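Local coordinates for protein putative acetyl/propionyl-CoA carboxylase, alpha subunit (Methylibium petroleiphilum, PDB 2O1Q) that is of unconfirmed function but binds zinc in a cupin fold and may be a metal-dependent acetylacetone dioxygenase, at residues A25-I31 with S55-A59; W45-C51 with S111-F117; A59-P65 with L118-V124. All blocks are in the same frame, centred on the assembly; numbering follows the deposited sequence. Where two conformers were deposited one is given.

Contact 1 (A25-I31 with S55-A59); sequences AFSTGGI and SSFAA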
ATOM      1  N   ALA A  25      18.810 -14.809  16.393  1.00 23.01           N
ATOM      2  CA  ALA A  25      19.503 -14.630  15.134  1.00 19.99           C
ATOM      3  C   ALA A  25      19.471 -13.171  14.704  1.00 21.35           C
ATOM      4  O   ALA A  25      20.322 -12.750  13.937  1.00 24.97           O
ATOM      5  CB  ALA A  25      18.905 -15.518  14.032  1.00 23.61           C
ATOM      6  N   PHE A  26      18.489 -12.409  15.196  1.00 20.57           N
ATOM      7  CA  PHE A  26      18.224 -11.062  14.692  1.00 21.25           C
ATOM      8  C   PHE A  26      18.215  -9.997  15.788  1.00 20.43           C
ATOM      9  O   PHE A  26      17.818  -8.861  15.539  1.00 22.29           O
ATOM     10  CB  PHE A  26      16.872 -11.040  13.933  1.00 20.94           C
ATOM     11  CG  PHE A  26      16.795 -12.023  12.776  1.00 25.67           C
ATOM     12  CD1 PHE A  26      17.738 -12.019  11.796  1.00 25.03           C
ATOM     13  CD2 PHE A  26      15.720 -12.896  12.655  1.00 26.44           C
ATOM     14  CE1 PHE A  26      17.677 -12.919  10.728  1.00 27.98           C
ATOM     15  CE2 PHE A  26      15.640 -13.796  11.593  1.00 27.29           C
ATOM     16  CZ  PHE A  26      16.633 -13.806  10.626  1.00 26.17           C
ATOM     17  N   SER A  27      18.693 -10.334  16.982  1.00 19.67           N
ATOM     18  CA  SER A  27      18.711  -9.393  18.085  1.00 20.15           C
ATOM     19  C   SER A  27      19.609  -9.885  19.161  1.00 20.09           C
ATOM     20  O   SER A  27      20.008 -11.045  19.153  1.00 19.01           O
ATOM     21  CB  SER A  27      17.323  -9.266  18.676  1.00 19.78           C
ATOM     22  OG  SER A  27      16.908 -10.488  19.303  1.00 23.09           O
ATOM     23  N   THR A  28      19.979  -8.989  20.070  0.50 19.15           N
ATOM     24  CA  THR A  28      20.728  -9.377  21.260  0.50 18.82           C
ATOM     25  C   THR A  28      20.117  -8.657  22.453  0.50 15.69           C
ATOM     26  O   THR A  28      19.425  -7.654  22.300  0.50 13.70           O
ATOM     27  CB  THR A  28      22.249  -9.069  21.176  0.50 18.77           C
ATOM     28  OG1 THR A  28      22.571  -7.825  21.819  0.50 26.74           O
ATOM     29  CG2 THR A  28      22.756  -9.079  19.749  0.50 15.42           C
ATOM     30  N   GLY A  29      20.326  -9.197  23.639  1.00 15.49           N
ATOM     31  CA  GLY A  29      20.056  -8.487  24.852  1.00 14.90           C
ATOM     32  C   GLY A  29      18.744  -8.762  25.449  1.00 15.44           C
ATOM     33  O   GLY A  29      18.365  -8.087  26.398  1.00 15.39           O
ATOM     34  N   GLY A  30      18.013  -9.734  24.909  1.00 15.65           N
ATOM     35  CA  GLY A  30      16.805 -10.171  25.579  1.00 16.88           C
ATOM     36  C   GLY A  30      15.492  -9.553  25.135  1.00 15.29           C
ATOM     37  O   GLY A  30      14.512  -9.471  25.919  1.00 14.20           O
ATOM     38  N   ILE A  31      15.415  -9.160  23.877  1.00 16.53           N
ATOM     39  CA  ILE A  31      14.229  -8.551  23.324  1.00 18.80           C
ATOM     40  C   ILE A  31      13.109  -9.614  23.261  1.00 14.17           C
ATOM     41  O   ILE A  31      13.364 -10.790  22.916  1.00 16.82           O
ATOM     42  CB  ILE A  31      14.513  -7.969  21.909  1.00 16.20           C
ATOM     43  CG1 ILE A  31      15.571  -6.822  21.979  1.00 17.36           C
ATOM     44  CG2 ILE A  31      13.202  -7.548  21.228  1.00 24.41           C
ATOM     45  CD1 ILE A  31      15.839  -6.022  20.671  1.00 18.49           C
ATOM     46  N   SER A  55      19.873  -3.747  24.839  1.00 12.78           N
ATOM     47  CA  SER A  55      19.479  -4.571  23.710  1.00 13.52           C
ATOM     48  C   SER A  55      19.536  -3.886  22.323  1.00 15.68           C
ATOM     49  O   SER A  55      19.650  -2.672  22.207  1.00 14.43           O
ATOM     50  CB  SER A  55      18.102  -5.222  23.938  1.00 16.09           C
ATOM     51  OG  SER A  55      17.086  -4.261  23.951  1.00 15.69           O
ATOM     52  N   SER A  56      19.536  -4.723  21.301  1.00 17.58           N
ATOM     53  CA  SER A  56      19.650  -4.239  19.965  1.00 15.31           C
ATOM     54  C   SER A  56      19.124  -5.202  18.939  1.00 16.57           C
ATOM     55  O   SER A  56      19.072  -6.389  19.201  1.00 14.77           O
ATOM     56  CB  SER A  56      21.094  -3.844  19.582  1.00 18.71           C
ATOM     57  OG  SER A  56      21.980  -4.986  19.653  1.00 19.34           O
ATOM     58  N   PHE A  57      18.813  -4.701  17.738  1.00 16.71           N
ATOM     59  CA  PHE A  57      18.511  -5.535  16.594  1.00 17.71           C
ATOM     60  C   PHE A  57      19.638  -5.640  15.607  1.00 17.13           C
ATOM     61  O   PHE A  57      20.419  -4.705  15.484  1.00 17.28           O
ATOM     62  CB  PHE A  57      17.355  -4.941  15.871  1.00 15.64           C
ATOM     63  CG  PHE A  57      16.061  -5.092  16.572  1.00 17.63           C
ATOM     64  CD1 PHE A  57      15.337  -6.263  16.513  1.00 18.10           C
ATOM     65  CD2 PHE A  57      15.525  -4.023  17.257  1.00 15.65           C
ATOM     66  CE1 PHE A  57      14.055  -6.364  17.129  1.00 17.26           C
ATOM     67  CE2 PHE A  57      14.331  -4.096  17.863  1.00 16.94           C
ATOM     68  CZ  PHE A  57      13.564  -5.282  17.829  1.00 17.81           C
ATOM     69  N   ALA A  58      19.728  -6.766  14.913  1.00 16.72           N
ATOM     70  CA  ALA A  58      20.769  -6.960  13.933  1.00 18.34           C
ATOM     71  C   ALA A  58      20.572  -6.007  12.770  1.00 15.69           C
ATOM     72  O   ALA A  58      19.442  -5.542  12.467  1.00 16.50           O
ATOM     73  CB  ALA A  58      20.779  -8.393  13.441  1.00 18.15           C
ATOM     74  N   ALA A  59      21.673  -5.773  12.038  1.00 17.99           N
ATOM     75  CA  ALA A  59      21.641  -4.833  10.893  1.00 18.76           C
ATOM     76  C   ALA A  59      20.626  -5.231   9.858  1.00 16.65           C
ATOM     77  O   ALA A  59      20.537  -6.407   9.506  1.00 13.81           O
ATOM     78  CB  ALA A  59      23.021  -4.746  10.235  1.00 19.19           C
TER
HETATM   79  O   HOH W   1      23.018  -4.957  22.152  1.00 25.35           O

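Contact 2 (W45-C51 with S111-F117); sequences WTAIFDC and SEFYMSF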
ATOM      1  N   TRP A  45       2.718  -6.026   8.441  1.00 18.18           N
ATOM      2  CA  TRP A  45       2.664  -6.744   9.696  1.00 18.81           C
ATOM      3  C   TRP A  45       2.970  -5.731  10.817  1.00 16.92           C
ATOM      4  O   TRP A  45       3.546  -4.657  10.558  1.00 15.67           O
ATOM      5  CB  TRP A  45       3.608  -7.950   9.689  1.00 17.04           C
ATOM      6  CG  TRP A  45       5.039  -7.645   9.280  1.00 17.25           C
ATOM      7  CD1 TRP A  45       5.494  -7.357   8.014  1.00 18.92           C
ATOM      8  CD2 TRP A  45       6.180  -7.696  10.123  1.00 16.97           C
ATOM      9  NE1 TRP A  45       6.863  -7.215   8.040  1.00 18.98           N
ATOM     10  CE2 TRP A  45       7.303  -7.420   9.331  1.00 19.01           C
ATOM     11  CE3 TRP A  45       6.361  -7.956  11.513  1.00 16.55           C
ATOM     12  CZ2 TRP A  45       8.596  -7.385   9.851  1.00 22.99           C
ATOM     13  CZ3 TRP A  45       7.656  -7.940  12.032  1.00 19.99           C
ATOM     14  CH2 TRP A  45       8.763  -7.624  11.195  1.00 19.77           C
ATOM     15  N   THR A  46       2.532  -6.011  12.040  1.00 14.51           N
ATOM     16  CA  THR A  46       2.545  -5.082  13.140  1.00 16.09           C
ATOM     17  C   THR A  46       2.806  -5.889  14.397  1.00 15.78           C
ATOM     18  O   THR A  46       2.264  -7.021  14.565  1.00 15.57           O
ATOM     19  CB  THR A  46       1.175  -4.429  13.246  1.00 18.02           C
ATOM     20  OG1 THR A  46       0.833  -3.777  12.024  1.00 16.02           O
ATOM     21  CG2 THR A  46       1.090  -3.502  14.395  1.00 19.01           C
ATOM     22  N   ALA A  47       3.676  -5.347  15.232  1.00 14.19           N
ATOM     23  CA  ALA A  47       4.157  -6.030  16.412  1.00 15.46           C
ATOM     24  C   ALA A  47       4.502  -5.020  17.456  1.00 14.76           C
ATOM     25  O   ALA A  47       4.690  -3.793  17.138  1.00 16.05           O
ATOM     26  CB  ALA A  47       5.384  -6.924  16.041  1.00 18.77           C
ATOM     27  N   ILE A  48       4.588  -5.490  18.716  1.00 15.86           N
ATOM     28  CA  ILE A  48       5.099  -4.665  19.830  1.00 14.57           C
ATOM     29  C   ILE A  48       6.260  -5.403  20.460  1.00 14.61           C
ATOM     30  O   ILE A  48       6.342  -6.640  20.369  1.00 14.84           O
ATOM     31  CB  ILE A  48       3.988  -4.289  20.849  1.00 16.50           C
ATOM     32  CG1 ILE A  48       4.479  -3.277  21.845  1.00 17.81           C
ATOM     33  CG2 ILE A  48       3.391  -5.571  21.414  1.00 20.17           C
ATOM     34  CD1 ILE A  48       3.324  -2.549  22.614  1.00 19.65           C
ATOM     35  N   PHE A  49       7.239  -4.629  20.895  1.00 17.49           N
ATOM     36  CA  PHE A  49       8.505  -5.117  21.418  1.00 16.74           C
ATOM     37  C   PHE A  49       8.801  -4.561  22.793  1.00 14.32           C
ATOM     38  O   PHE A  49       8.546  -3.386  23.063  1.00 16.68           O
ATOM     39  CB  PHE A  49       9.640  -4.716  20.486  1.00 15.11           C
ATOM     40  CG  PHE A  49       9.464  -5.214  19.052  1.00 15.12           C
ATOM     41  CD1 PHE A  49       8.677  -4.526  18.166  1.00 18.86           C
ATOM     42  CD2 PHE A  49      10.045  -6.405  18.625  1.00 15.19           C
ATOM     43  CE1 PHE A  49       8.514  -4.960  16.886  1.00 17.32           C
ATOM     44  CE2 PHE A  49       9.877  -6.828  17.341  1.00 16.99           C
ATOM     45  CZ  PHE A  49       9.100  -6.137  16.486  1.00 16.18           C
ATOM     46  N   ASP A  50       9.399  -5.427  23.585  1.00 15.25           N
ATOM     47  CA  ASP A  50       9.827  -5.145  24.960  1.00 17.44           C
ATOM     48  C   ASP A  50      11.327  -5.358  24.942  1.00 16.21           C
ATOM     49  O   ASP A  50      11.795  -6.473  24.754  1.00 17.58           O
ATOM     50  CB  ASP A  50       9.155  -6.108  25.928  1.00 18.71           C
ATOM     51  CG  ASP A  50       9.547  -5.847  27.355  1.00 25.88           C
ATOM     52  OD1 ASP A  50       9.513  -4.673  27.756  1.00 36.10           O
ATOM     53  OD2 ASP A  50       9.885  -6.797  28.054  1.00 26.84           O
ATOM     54  N   CYS A  51      12.085  -4.296  25.166  1.00 17.28           N
ATOM     55  CA  CYS A  51      13.490  -4.308  24.884  1.00 18.78           C
ATOM     56  C   CYS A  51      14.263  -3.880  26.092  1.00 18.33           C
ATOM     57  O   CYS A  51      14.199  -2.723  26.486  1.00 17.26           O
ATOM     58  CB  CYS A  51      13.789  -3.358  23.752  1.00 15.99           C
ATOM     59  SG  CYS A  51      12.880  -3.543  22.221  1.00 18.50           S
ATOM     60  N   SER A 111      12.807  -0.377  27.075  1.00 14.66           N
ATOM     61  CA  SER A 111      11.875   0.285  26.169  1.00 17.49           C
ATOM     62  C   SER A 111      10.739  -0.596  25.705  1.00 17.68           C
ATOM     63  O   SER A 111      10.805  -1.822  25.746  1.00 14.99           O
ATOM     64  CB  SER A 111      12.645   0.802  24.963  1.00 17.93           C
ATOM     65  OG  SER A 111      13.677   1.706  25.333  1.00 15.93           O
ATOM     66  N   GLU A 112       9.690   0.029  25.215  1.00 16.34           N
ATOM     67  CA  GLU A 112       8.592  -0.673  24.591  1.00 16.95           C
ATOM     68  C   GLU A 112       8.232   0.151  23.402  1.00 17.16           C
ATOM     69  O   GLU A 112       8.137   1.386  23.512  1.00 15.55           O
ATOM     70  CB  GLU A 112       7.371  -0.719  25.484  1.00 14.46           C
ATOM     71  CG  GLU A 112       6.199  -1.504  24.890  1.00 23.00           C
ATOM     72  CD  GLU A 112       4.983  -1.464  25.781  1.00 30.26           C
ATOM     73  OE1 GLU A 112       4.284  -0.409  25.815  1.00 37.56           O
ATOM     74  OE2 GLU A 112       4.732  -2.501  26.419  1.00 34.84           O
ATOM     75  N   PHE A 113       8.083  -0.487  22.254  1.00 14.26           N
ATOM     76  CA  PHE A 113       7.642   0.173  21.016  1.00 18.04           C
ATOM     77  C   PHE A 113       6.805  -0.729  20.177  1.00 17.35           C
ATOM     78  O   PHE A 113       7.014  -1.965  20.125  1.00 15.64           O
ATOM     79  CB  PHE A 113       8.778   0.793  20.180  1.00 16.37           C
ATOM     80  CG  PHE A 113       9.600  -0.196  19.433  1.00 16.40           C
ATOM     81  CD1 PHE A 113      10.583  -0.954  20.082  1.00 16.69           C
ATOM     82  CD2 PHE A 113       9.367  -0.424  18.074  1.00 16.20           C
ATOM     83  CE1 PHE A 113      11.317  -1.903  19.349  1.00 17.91           C
ATOM     84  CE2 PHE A 113      10.113  -1.332  17.374  1.00 20.84           C
ATOM     85  CZ  PHE A 113      11.112  -2.045  18.032  1.00 16.89           C
ATOM     86  N   TYR A 114       5.829  -0.077  19.565  1.00 17.37           N
ATOM     87  CA  TYR A 114       4.866  -0.634  18.631  1.00 17.65           C
ATOM     88  C   TYR A 114       5.310  -0.193  17.252  1.00 18.83           C
ATOM     89  O   TYR A 114       5.677   0.975  17.063  1.00 17.90           O
ATOM     90  CB  TYR A 114       3.476  -0.057  19.009  1.00 17.38           C
ATOM     91  CG  TYR A 114       2.354  -0.319  18.027  1.00 17.52           C
ATOM     92  CD1 TYR A 114       2.156   0.498  16.960  1.00 18.40           C
ATOM     93  CD2 TYR A 114       1.437  -1.338  18.211  1.00 15.65           C
ATOM     94  CE1 TYR A 114       1.094   0.333  16.125  1.00 20.76           C
ATOM     95  CE2 TYR A 114       0.365  -1.509  17.368  1.00 20.07           C
ATOM     96  CZ  TYR A 114       0.207  -0.702  16.313  1.00 19.97           C
ATOM     97  OH  TYR A 114      -0.854  -0.795  15.455  1.00 19.09           O
HETATM   98  N   MSE A 115       5.349  -1.122  16.297  1.00 16.34           N
HETATM   99  CA  MSE A 115       5.734  -0.822  14.952  1.00 18.48           C
HETATM  100  C   MSE A 115       4.955  -1.580  13.936  1.00 17.97           C
HETATM  101  O   MSE A 115       4.662  -2.776  14.090  1.00 15.18           O
HETATM  102  CB  MSE A 115       7.237  -1.048  14.754  1.00 21.57           C
HETATM  103  CG  MSE A 115       7.753  -0.528  13.471  1.00 16.98           C
HETATM  104 SE   MSE A 115       9.702  -0.233  13.580  0.75 19.00          SE
HETATM  105  CE  MSE A 115       9.750   0.508  11.748  1.00 21.99           C
ATOM    106  N   SER A 116       4.652  -0.875  12.858  0.50 16.28           N
ATOM    107  CA  SER A 116       4.028  -1.438  11.700  0.50 19.95           C
ATOM    108  C   SER A 116       5.071  -1.366  10.585  0.50 17.41           C
ATOM    109  O   SER A 116       5.890  -0.446  10.524  0.50 16.95           O
ATOM    110  CB  SER A 116       2.752  -0.677  11.376  0.50 20.07           C
ATOM    111  OG  SER A 116       1.864  -1.476  10.618  0.50 18.76           O
ATOM    112  N   PHE A 117       5.049  -2.397   9.754  1.00 16.58           N
ATOM    113  CA  PHE A 117       5.979  -2.596   8.641  1.00 17.15           C
ATOM    114  C   PHE A 117       5.247  -2.905   7.369  1.00 17.95           C
ATOM    115  O   PHE A 117       4.408  -3.798   7.349  1.00 17.69           O
ATOM    116  CB  PHE A 117       6.886  -3.786   8.909  1.00 15.24           C
ATOM    117  CG  PHE A 117       7.591  -3.760  10.264  1.00 15.37           C
ATOM    118  CD1 PHE A 117       6.990  -4.347  11.375  1.00 19.47           C
ATOM    119  CD2 PHE A 117       8.867  -3.240  10.388  1.00 17.90           C
ATOM    120  CE1 PHE A 117       7.615  -4.328  12.612  1.00 17.78           C
ATOM    121  CE2 PHE A 117       9.524  -3.189  11.661  1.00 17.07           C
ATOM    122  CZ  PHE A 117       8.928  -3.798  12.741  1.00 17.65           C
TER

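Contact 3 (A59-P65 with L118-V124); sequences AHVHVGP and LGPLTFV. With ZN (zinc ion), chain C.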
ATOM      1  N   ALA A  59      21.673  -5.773  12.038  1.00 17.99           N
ATOM      2  CA  ALA A  59      21.641  -4.833  10.893  1.00 18.76           C
ATOM      3  C   ALA A  59      20.626  -5.231   9.858  1.00 16.65           C
ATOM      4  O   ALA A  59      20.537  -6.407   9.506  1.00 13.81           O
ATOM      5  CB  ALA A  59      23.021  -4.746  10.235  1.00 19.19           C
ATOM      6  N   HIS A  60      19.864  -4.270   9.383  1.00 17.10           N
ATOM      7  CA  HIS A  60      18.792  -4.544   8.472  1.00 14.16           C
ATOM      8  C   HIS A  60      18.391  -3.321   7.691  1.00 16.18           C
ATOM      9  O   HIS A  60      18.741  -2.167   8.047  1.00 18.63           O
ATOM     10  CB  HIS A  60      17.585  -5.155   9.196  1.00 16.97           C
ATOM     11  CG  HIS A  60      16.926  -4.234  10.152  1.00 17.55           C
ATOM     12  ND1 HIS A  60      17.293  -4.142  11.471  1.00 18.89           N
ATOM     13  CD2 HIS A  60      15.895  -3.373   9.980  1.00 20.48           C
ATOM     14  CE1 HIS A  60      16.512  -3.251  12.064  1.00 17.30           C
ATOM     15  NE2 HIS A  60      15.675  -2.759  11.179  1.00 22.78           N
ATOM     16  N   VAL A  61      17.675  -3.578   6.604  1.00 14.83           N
ATOM     17  CA  VAL A  61      17.119  -2.558   5.689  1.00 17.00           C
ATOM     18  C   VAL A  61      15.611  -2.764   5.557  1.00 16.35           C
ATOM     19  O   VAL A  61      15.141  -3.900   5.429  1.00 18.49           O
ATOM     20  CB  VAL A  61      17.804  -2.591   4.350  1.00 19.45           C
ATOM     21  CG1 VAL A  61      17.327  -1.412   3.470  1.00 19.53           C
ATOM     22  CG2 VAL A  61      19.318  -2.509   4.549  1.00 14.98           C
ATOM     23  N   HIS A  62      14.890  -1.667   5.684  1.00 17.16           N
ATOM     24  CA  HIS A  62      13.450  -1.658   5.433  1.00 15.45           C
ATOM     25  C   HIS A  62      13.181  -1.535   3.942  1.00 17.38           C
ATOM     26  O   HIS A  62      13.572  -0.568   3.312  1.00 18.26           O
ATOM     27  CB  HIS A  62      12.767  -0.513   6.157  1.00 17.88           C
ATOM     28  CG  HIS A  62      12.817  -0.657   7.641  1.00 19.27           C
ATOM     29  ND1 HIS A  62      11.699  -0.961   8.371  1.00 18.47           N
ATOM     30  CD2 HIS A  62      13.859  -0.663   8.519  1.00 20.82           C
ATOM     31  CE1 HIS A  62      12.030  -1.050   9.653  1.00 20.28           C
ATOM     32  NE2 HIS A  62      13.341  -0.966   9.752  1.00 17.53           N
ATOM     33  N   VAL A  63      12.474  -2.505   3.388  1.00 15.65           N
ATOM     34  CA  VAL A  63      12.144  -2.485   1.943  1.00 16.29           C
ATOM     35  C   VAL A  63      10.902  -1.629   1.700  1.00 16.67           C
ATOM     36  O   VAL A  63      10.661  -1.246   0.582  1.00 16.49           O
ATOM     37  CB  VAL A  63      11.999  -3.890   1.283  1.00 15.85           C
ATOM     38  CG1 VAL A  63      13.198  -4.781   1.614  1.00 15.22           C
ATOM     39  CG2 VAL A  63      10.669  -4.518   1.579  1.00 15.90           C
ATOM     40  N   GLY A  64      10.097  -1.367   2.743  1.00 15.22           N
ATOM     41  CA  GLY A  64       8.972  -0.477   2.664  1.00 15.43           C
ATOM     42  C   GLY A  64       8.942   0.358   3.908  1.00 15.83           C
ATOM     43  O   GLY A  64       9.715   0.165   4.868  1.00 15.06           O
ATOM     44  N   PRO A  65       8.014   1.286   3.913  1.00 17.27           N
ATOM     45  CA  PRO A  65       7.881   2.131   5.053  1.00 16.89           C
ATOM     46  C   PRO A  65       7.451   1.405   6.328  1.00 16.02           C
ATOM     47  O   PRO A  65       6.615   0.504   6.310  1.00 17.73           O
ATOM     48  CB  PRO A  65       6.862   3.174   4.548  1.00 19.32           C
ATOM     49  CG  PRO A  65       6.040   2.494   3.650  1.00 17.28           C
ATOM     50  CD  PRO A  65       6.990   1.569   2.894  1.00 19.05           C
ATOM     51  N   LEU A 118       5.585  -2.207   6.297  1.00 15.91           N
ATOM     52  CA  LEU A 118       5.086  -2.564   4.987  1.00 17.33           C
ATOM     53  C   LEU A 118       6.226  -3.305   4.341  1.00 15.92           C
ATOM     54  O   LEU A 118       7.303  -2.764   4.045  1.00 19.42           O
ATOM     55  CB  LEU A 118       4.646  -1.358   4.149  1.00 18.50           C
ATOM     56  CG  LEU A 118       4.209  -1.650   2.700  1.00 19.79           C
ATOM     57  CD1 LEU A 118       3.165  -2.735   2.626  1.00 23.67           C
ATOM     58  CD2 LEU A 118       3.730  -0.403   2.055  1.00 22.11           C
ATOM     59  N   GLY A 119       6.032  -4.588   4.221  1.00 13.74           N
ATOM     60  CA  GLY A 119       6.970  -5.471   3.594  1.00 15.86           C
ATOM     61  C   GLY A 119       8.059  -5.936   4.555  1.00 14.72           C
ATOM     62  O   GLY A 119       8.015  -5.716   5.779  1.00 15.24           O
ATOM     63  N   PRO A 120       8.999  -6.726   4.026  1.00 16.20           N
ATOM     64  CA  PRO A 120      10.008  -7.320   4.931  1.00 17.38           C
ATOM     65  C   PRO A 120      11.168  -6.467   5.324  1.00 17.25           C
ATOM     66  O   PRO A 120      11.312  -5.336   4.872  1.00 18.53           O
ATOM     67  CB  PRO A 120      10.541  -8.504   4.115  1.00 16.54           C
ATOM     68  CG  PRO A 120      10.320  -8.134   2.651  1.00 17.75           C
ATOM     69  CD  PRO A 120       9.045  -7.294   2.660  1.00 17.33           C
ATOM     70  N   LEU A 121      11.925  -6.980   6.281  1.00 17.98           N
ATOM     71  CA  LEU A 121      13.236  -6.445   6.610  1.00 16.97           C
ATOM     72  C   LEU A 121      14.272  -7.345   5.942  1.00 16.11           C
ATOM     73  O   LEU A 121      14.192  -8.606   6.053  1.00 18.30           O
ATOM     74  CB  LEU A 121      13.471  -6.402   8.124  1.00 16.48           C
ATOM     75  CG  LEU A 121      12.421  -5.665   8.947  1.00 19.50           C
ATOM     76  CD1 LEU A 121      12.786  -5.617  10.438  1.00 25.72           C
ATOM     77  CD2 LEU A 121      12.163  -4.289   8.359  1.00 19.12           C
ATOM     78  N   THR A 122      15.259  -6.716   5.308  1.00 17.41           N
ATOM     79  CA  THR A 122      16.430  -7.419   4.791  1.00 14.85           C
ATOM     80  C   THR A 122      17.543  -7.312   5.845  1.00 16.38           C
ATOM     81  O   THR A 122      18.114  -6.250   6.045  1.00 16.93           O
ATOM     82  CB  THR A 122      16.890  -6.883   3.454  1.00 16.98           C
ATOM     83  OG1 THR A 122      15.782  -6.935   2.546  1.00 19.60           O
ATOM     84  CG2 THR A 122      18.070  -7.696   2.927  1.00 18.67           C
ATOM     85  N   PHE A 123      17.840  -8.430   6.497  1.00 15.68           N
ATOM     86  CA  PHE A 123      18.967  -8.461   7.393  1.00 18.17           C
ATOM     87  C   PHE A 123      20.219  -8.647   6.563  1.00 18.07           C
ATOM     88  O   PHE A 123      20.229  -9.489   5.649  1.00 19.45           O
ATOM     89  CB  PHE A 123      18.824  -9.535   8.492  1.00 15.50           C
ATOM     90  CG  PHE A 123      17.776  -9.191   9.533  1.00 15.16           C
ATOM     91  CD1 PHE A 123      16.439  -9.543   9.303  1.00 20.78           C
ATOM     92  CD2 PHE A 123      18.090  -8.519  10.666  1.00 20.33           C
ATOM     93  CE1 PHE A 123      15.432  -9.181  10.205  1.00 21.39           C
ATOM     94  CE2 PHE A 123      17.096  -8.157  11.596  1.00 18.33           C
ATOM     95  CZ  PHE A 123      15.754  -8.501  11.346  1.00 17.56           C
ATOM     96  N   VAL A 124      21.233  -7.820   6.865  1.00 16.41           N
ATOM     97  CA  VAL A 124      22.426  -7.686   6.030  1.00 19.04           C
ATOM     98  C   VAL A 124      23.709  -7.938   6.791  1.00 21.33           C
ATOM     99  O   VAL A 124      23.775  -7.840   8.004  1.00 23.87           O
ATOM    100  CB  VAL A 124      22.484  -6.306   5.335  1.00 16.28           C
ATOM    101  CG1 VAL A 124      21.295  -6.168   4.362  1.00 19.12           C
ATOM    102  CG2 VAL A 124      22.560  -5.145   6.333  1.00 21.15           C
TER
HETATM  103 ZN    ZN C 145      14.542  -1.158  11.443  1.00 19.69          ZN
HETATM  104  O   HOH W   2      22.130  -8.601  10.028  1.00 21.75           O
HETATM  105  O   HOH W   3       9.691  -3.122   5.104  1.00 14.87           O

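Contact 1 (A25-I31 with S55-A59)
I31 and F57 make the main apolar touch between 25-31 and 55-59. CD1 of I31 sits over one face of the F57 ring, 3.7 Å from the ring centroid and close to its normal, a CH-pi contact. The two side chains cross at about a right angle. The I31 chain is extended at its end (chi2 -173°), which carries CD1 out over the middle of the ring. The CG1 branch of I31 also lies against CB and OG of S55. F22 meets the F57 ring edge-to-face.

Three backbone hydrogen bonds join the segments. N of T28 gives to O of S56 at 2.9 Å, and N of S56 returns a bond to O of T28 at 3.1 Å. This is an antiparallel hydrogen-bonded pair. S27 and F57 form the non-hydrogen-bonded pair beside it. The third bond runs from N of A58 to O of F26, 2.9 Å and nearly straight at 175°. The same O of F26 lies near the edge of the F57 ring.

On the face of T28 and S56 one water bridges the two hydroxyls. It lies 2.9 Å from OG1 of T28 and 2.7 Å from OG of S56. On the F57 face, OG of S27 bonds to O of P23. OG of S55, at the start of its segment, bonds to O of P52.

G29 lies against S55. Its positive phi (96°) is one that glycine takes readily, as the chain leaves the strand and turns toward I31.

The arrangement is a short antiparallel strand pair. Strand 27-28 lines up on strand 55-62, which also carries two zinc-binding histidines, in a sheet of the cupin fold.

Contact 2 (W45-C51 with S111-F117)
The rings of W45 and F117 stack face to face, with centroids 4.1 Å apart and planes at 18°. CD1 of F117 lies over the centre of the indole, and CB of F117 over its five-membered ring. W45 CG stands between the backbone N and carbonyl carbon (chi1 52°), which leans the indole across toward F117. CG of M115, a selenomethionine, covers the opposite face of the F117 ring.

F49 and F113 lie on the same side of the sheet. The planes are within 14° of parallel, but the rings are displaced and barely overlap, so CD1 of F49 meets the F113 face toward its rim. SG of C51 comes to the edge of the F113 ring, 3.7 Å from CE1 of F113.

These side chains face the interior of the cupin beta-barrel, in which 44-51 and 110-118 are antiparallel neighbours. Eight backbone hydrogen bonds pair W45 with F117, A47 with M115, F49 with F113 and C51 with S111.

On the other face, CG2 of T46 rests 3.5 Å from CZ of Y114. CD1 of I48 packs on CD of E112 at 3.7 Å. A second subunit packs on part of this face; its F69 ring meets Y114.

Polar groups lie toward the two ends. At one, OG1 of T46 is 2.9 Å from OG of S116 and hydrogen-bonds to E67 of that subunit. At the other, D50 forms a salt bridge with R32, and OE1 of E112 bonds to T71.

Contact 3 (A59-P65 with L118-V124)
Strands 60-62 and 121-124 run antiparallel, their axes 4.4 Å apart at closest, with V61 and T122 exchanging two backbone hydrogen bonds. The pair belongs to the cupin fold and presents two histidines of its metal site. H60 and H62 point to the same side and bind the zinc ion through NE2; H102 is the third histidine ligand.

L121 packs against both imidazoles with its two methyl branches. CD2 of L121 lies over one face of the H62 ring, 3.5 Å from the ring centroid. CD1 of L121 lies over a face of the H60 ring, at a longer 4.2 Å from its centroid. One leucine thus backs both metal-binding rings. F123, next but one along the strand, also meets H60. CB of H60 sits over the F123 ring, 4.0 Å from its centroid, while the two rings themselves meet obliquely at 50°. ND1 of H60 bonds to O of A58, which probably helps fix the ring's rotation, with NE2 turned to the metal.

Past the strand ends, CG2 of V63 presses on CD of P120 at 3.4 Å, tighter than usual. CG1 of V63 touches OG1 of T122. V63 and P120 also pack against P120 and V63 of a third subunit.

At the end of strand 110-118, N of L118 bonds to O of P65. P65 and the L118 side chain lie side by side. Near V63 the strands part, and the bond from N of V63 to O of P120 is weak. A water accepts a bond from N of G64 there.

At the other end, N of V124 bonds to O of A59. A second water donates to O of A59 at 2.8 Å and to O of V124 at 2.7 Å.

Overall arrangement
Contacts 1 and 3 share A59 and strand 55-62, so one strand runs from its pairing with 27-28 to the metal-binding pair of contact 3. The ring of F26 stacks on F123, with CD1 of F26 3.6 Å from CG of F123. Contact 2 belongs to the other large sheet and packs against both. CZ of F57 lies 3.8 Å from CD2 of F49. CE of M115 lies 3.5 Å from CE1 of H62, so contact 2 helps wall the zinc site. W45 probably hydrogen-bonds to contact 3, its NE1 2.9 Å from O of G119. The centres of contacts 2 and 3 are about 15 Å apart, and both contacts touch the second subunit.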